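Long-range contact in integral membrane indolylacetylinositol arabinosyltransferase EmbC (Mycolicibacterium smegmatis, PDB 7BVE), which is a membrane-embedded enzyme that probably transfers arabinose units to build cell-wall arabinan, and is a target of the anti-tuberculosis drug ethambutol: residues E348-R352 / W396-R401. Residues are numbered along the deposited sequence; the frame is centred on the assembly and turned at random.
Sequences EVIPR and WCSVER
Glu348 and Val349 belong to helix 332-349; Ile350, Pro351 and Arg352 keep helical phi/psi without its regular hydrogen bonds, and Arg352 N donates an i to i+3 turn hydrogen bond to Val349 O (3.0 Å). Facing them, 396-401 is regular helix within 385-405, with i to i+4 hydrogen bonds from Glu400 N to Trp396 O (2.9 Å) and Arg401 N to Cys397 O (3.0 Å). The register sets Glu348 opposite Cys397 (CA-CA 7.5 Å) and Arg352 opposite Glu400 (9.1 Å), so the backbones lie closer at Glu348. There the packing is largely apolar: Val349 CG2 touches the edge of the Trp396 ring at CZ3 (3.6 Å) and lies 4.1 Å from Cys397 SG, which also meets the aliphatic CG of Glu348 at 3.6 Å. Both segments belong to the GT-C-type membrane region, and two salt bridges join them beside the docked acyl carrier protein. Arg352 (chi1 t, chi2 p, chi3 t) presents its guanidinium edge to Glu400 OE2, with NE at 3.1 Å and NH2 at 3.0 Å. Arg352 NH2 also pairs with an acidic side chain of the acyl carrier protein chain, and Glu400 OE1 with Arg553 on helix 548-564. Glu348 (chi1 t, chi2 p) bridges through OE1 to Arg401 NH1 at 2.8 Å, a hydrogen bond weak in angle (120°). Arg401, extended at chi1 and chi2 but turned m at chi3, also touches the phosphopantetheine group PN7, placing this bridge at the wall of its pocket.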
loop_
_atom_site.group_PDB
_atom_site.type_symbol
_atom_site.label_atom_id
_atom_site.label_comp_id
_atom_site.label_asym_id
_atom_site.label_seq_id
_atom_site.Cartn_x
_atom_site.Cartn_y
_atom_site.Cartn_z
ATOM N N GLU A 348 -31.704 -12.202 24.187
ATOM C CA GLU A 348 -32.050 -10.840 24.559
ATOM C C GLU A 348 -32.251 -9.932 23.359
ATOM O O GLU A 348 -33.146 -9.085 23.382
ATOM C CB GLU A 348 -30.969 -10.283 25.498
ATOM C CG GLU A 348 -31.116 -8.824 25.911
ATOM C CD GLU A 348 -32.330 -8.522 26.769
ATOM O OE1 GLU A 348 -32.805 -9.422 27.487
ATOM O OE2 GLU A 348 -32.811 -7.369 26.724
ATOM N N VAL A 349 -31.478 -10.096 22.291
ATOM C CA VAL A 349 -31.533 -9.137 21.193
ATOM C C VAL A 349 -32.581 -9.533 20.161
ATOM O O VAL A 349 -33.416 -8.712 19.768
ATOM C CB VAL A 349 -30.147 -8.977 20.552
ATOM C CG1 VAL A 349 -30.233 -8.065 19.362
ATOM C CG2 VAL A 349 -29.161 -8.437 21.562
ATOM N N ILE A 350 -32.537 -10.772 19.682
ATOM C CA ILE A 350 -33.437 -11.243 18.624
ATOM C C ILE A 350 -34.913 -11.243 19.044
ATOM O O ILE A 350 -35.736 -10.770 18.249
ATOM C CB ILE A 350 -32.968 -12.607 18.077
ATOM C CG1 ILE A 350 -31.705 -12.431 17.241
ATOM C CG2 ILE A 350 -34.015 -13.285 17.240
ATOM C CD1 ILE A 350 -31.092 -13.720 16.787
ATOM N N PRO A 351 -35.330 -11.670 20.248
ATOM C CA PRO A 351 -36.732 -11.431 20.628
ATOM C C PRO A 351 -37.077 -9.980 20.912
ATOM O O PRO A 351 -38.263 -9.672 21.051
ATOM C CB PRO A 351 -36.913 -12.291 21.880
ATOM C CG PRO A 351 -35.608 -12.492 22.394
ATOM C CD PRO A 351 -34.716 -12.591 21.222
ATOM N N ARG A 352 -36.103 -9.084 21.001
ATOM C CA ARG A 352 -36.365 -7.660 21.135
ATOM C C ARG A 352 -36.556 -6.974 19.795
ATOM O O ARG A 352 -37.362 -6.046 19.697
ATOM C CB ARG A 352 -35.217 -6.993 21.900
ATOM C CG ARG A 352 -35.361 -5.520 22.161
ATOM C CD ARG A 352 -36.512 -5.246 23.089
ATOM N NE ARG A 352 -36.652 -3.820 23.347
ATOM C CZ ARG A 352 -37.713 -3.271 23.920
ATOM N NH1 ARG A 352 -38.731 -4.032 24.289
ATOM N NH2 ARG A 352 -37.760 -1.963 24.113
ATOM N N TRP A 396 -25.631 -1.853 25.178
ATOM C CA TRP A 396 -26.864 -1.673 24.413
ATOM C C TRP A 396 -28.050 -2.357 25.081
ATOM O O TRP A 396 -29.162 -1.826 25.061
ATOM C CB TRP A 396 -26.701 -2.211 22.997
ATOM C CG TRP A 396 -27.912 -1.976 22.136
ATOM C CD1 TRP A 396 -28.321 -0.797 21.611
ATOM C CD2 TRP A 396 -28.900 -2.937 21.758
ATOM N NE1 TRP A 396 -29.471 -0.959 20.895
ATOM C CE2 TRP A 396 -29.856 -2.267 20.975
ATOM C CE3 TRP A 396 -29.068 -4.300 22.001
ATOM C CZ2 TRP A 396 -30.952 -2.911 20.429
ATOM C CZ3 TRP A 396 -30.164 -4.931 21.470
ATOM C CH2 TRP A 396 -31.094 -4.240 20.693
ATOM N N CYS A 397 -27.829 -3.512 25.710
ATOM C CA CYS A 397 -28.933 -4.217 26.355
ATOM C C CYS A 397 -29.400 -3.505 27.616
ATOM O O CYS A 397 -30.606 -3.440 27.879
ATOM C CB CYS A 397 -28.532 -5.654 26.670
ATOM S SG CYS A 397 -28.316 -6.693 25.221
ATOM N N SER A 398 -28.472 -2.926 28.386
ATOM C CA SER A 398 -28.869 -2.175 29.573
ATOM C C SER A 398 -29.613 -0.900 29.204
ATOM O O SER A 398 -30.616 -0.556 29.844
ATOM C CB SER A 398 -27.645 -1.839 30.413
ATOM O OG SER A 398 -27.007 -3.007 30.879
ATOM N N VAL A 399 -29.139 -0.186 28.177
ATOM C CA VAL A 399 -29.831 1.015 27.714
ATOM C C VAL A 399 -31.214 0.669 27.180
ATOM O O VAL A 399 -32.197 1.344 27.495
ATOM C CB VAL A 399 -28.982 1.740 26.658
ATOM C CG1 VAL A 399 -29.767 2.836 25.989
ATOM C CG2 VAL A 399 -27.780 2.331 27.299
ATOM N N GLU A 400 -31.318 -0.420 26.416
ATOM C CA GLU A 400 -32.590 -0.816 25.825
ATOM C C GLU A 400 -33.586 -1.261 26.888
ATOM O O GLU A 400 -34.798 -1.099 26.722
ATOM C CB GLU A 400 -32.335 -1.929 24.813
ATOM C CG GLU A 400 -33.532 -2.332 24.014
ATOM C CD GLU A 400 -33.959 -1.256 23.051
ATOM O OE1 GLU A 400 -33.086 -0.527 22.540
ATOM O OE2 GLU A 400 -35.178 -1.121 22.828
ATOM N N ARG A 401 -33.094 -1.806 27.996
ATOM C CA ARG A 401 -33.981 -2.140 29.102
ATOM C C ARG A 401 -34.359 -0.904 29.908
ATOM O O ARG A 401 -35.418 -0.874 30.541
ATOM C CB ARG A 401 -33.305 -3.193 29.971
ATOM C CG ARG A 401 -34.139 -3.804 31.053
ATOM C CD ARG A 401 -33.368 -4.951 31.627
ATOM N NE ARG A 401 -33.236 -6.014 30.637
ATOM C CZ ARG A 401 -34.094 -7.017 30.515
ATOM N NH1 ARG A 401 -33.917 -7.941 29.587
ATOM N NH2 ARG A 401 -35.118 -7.108 31.343
#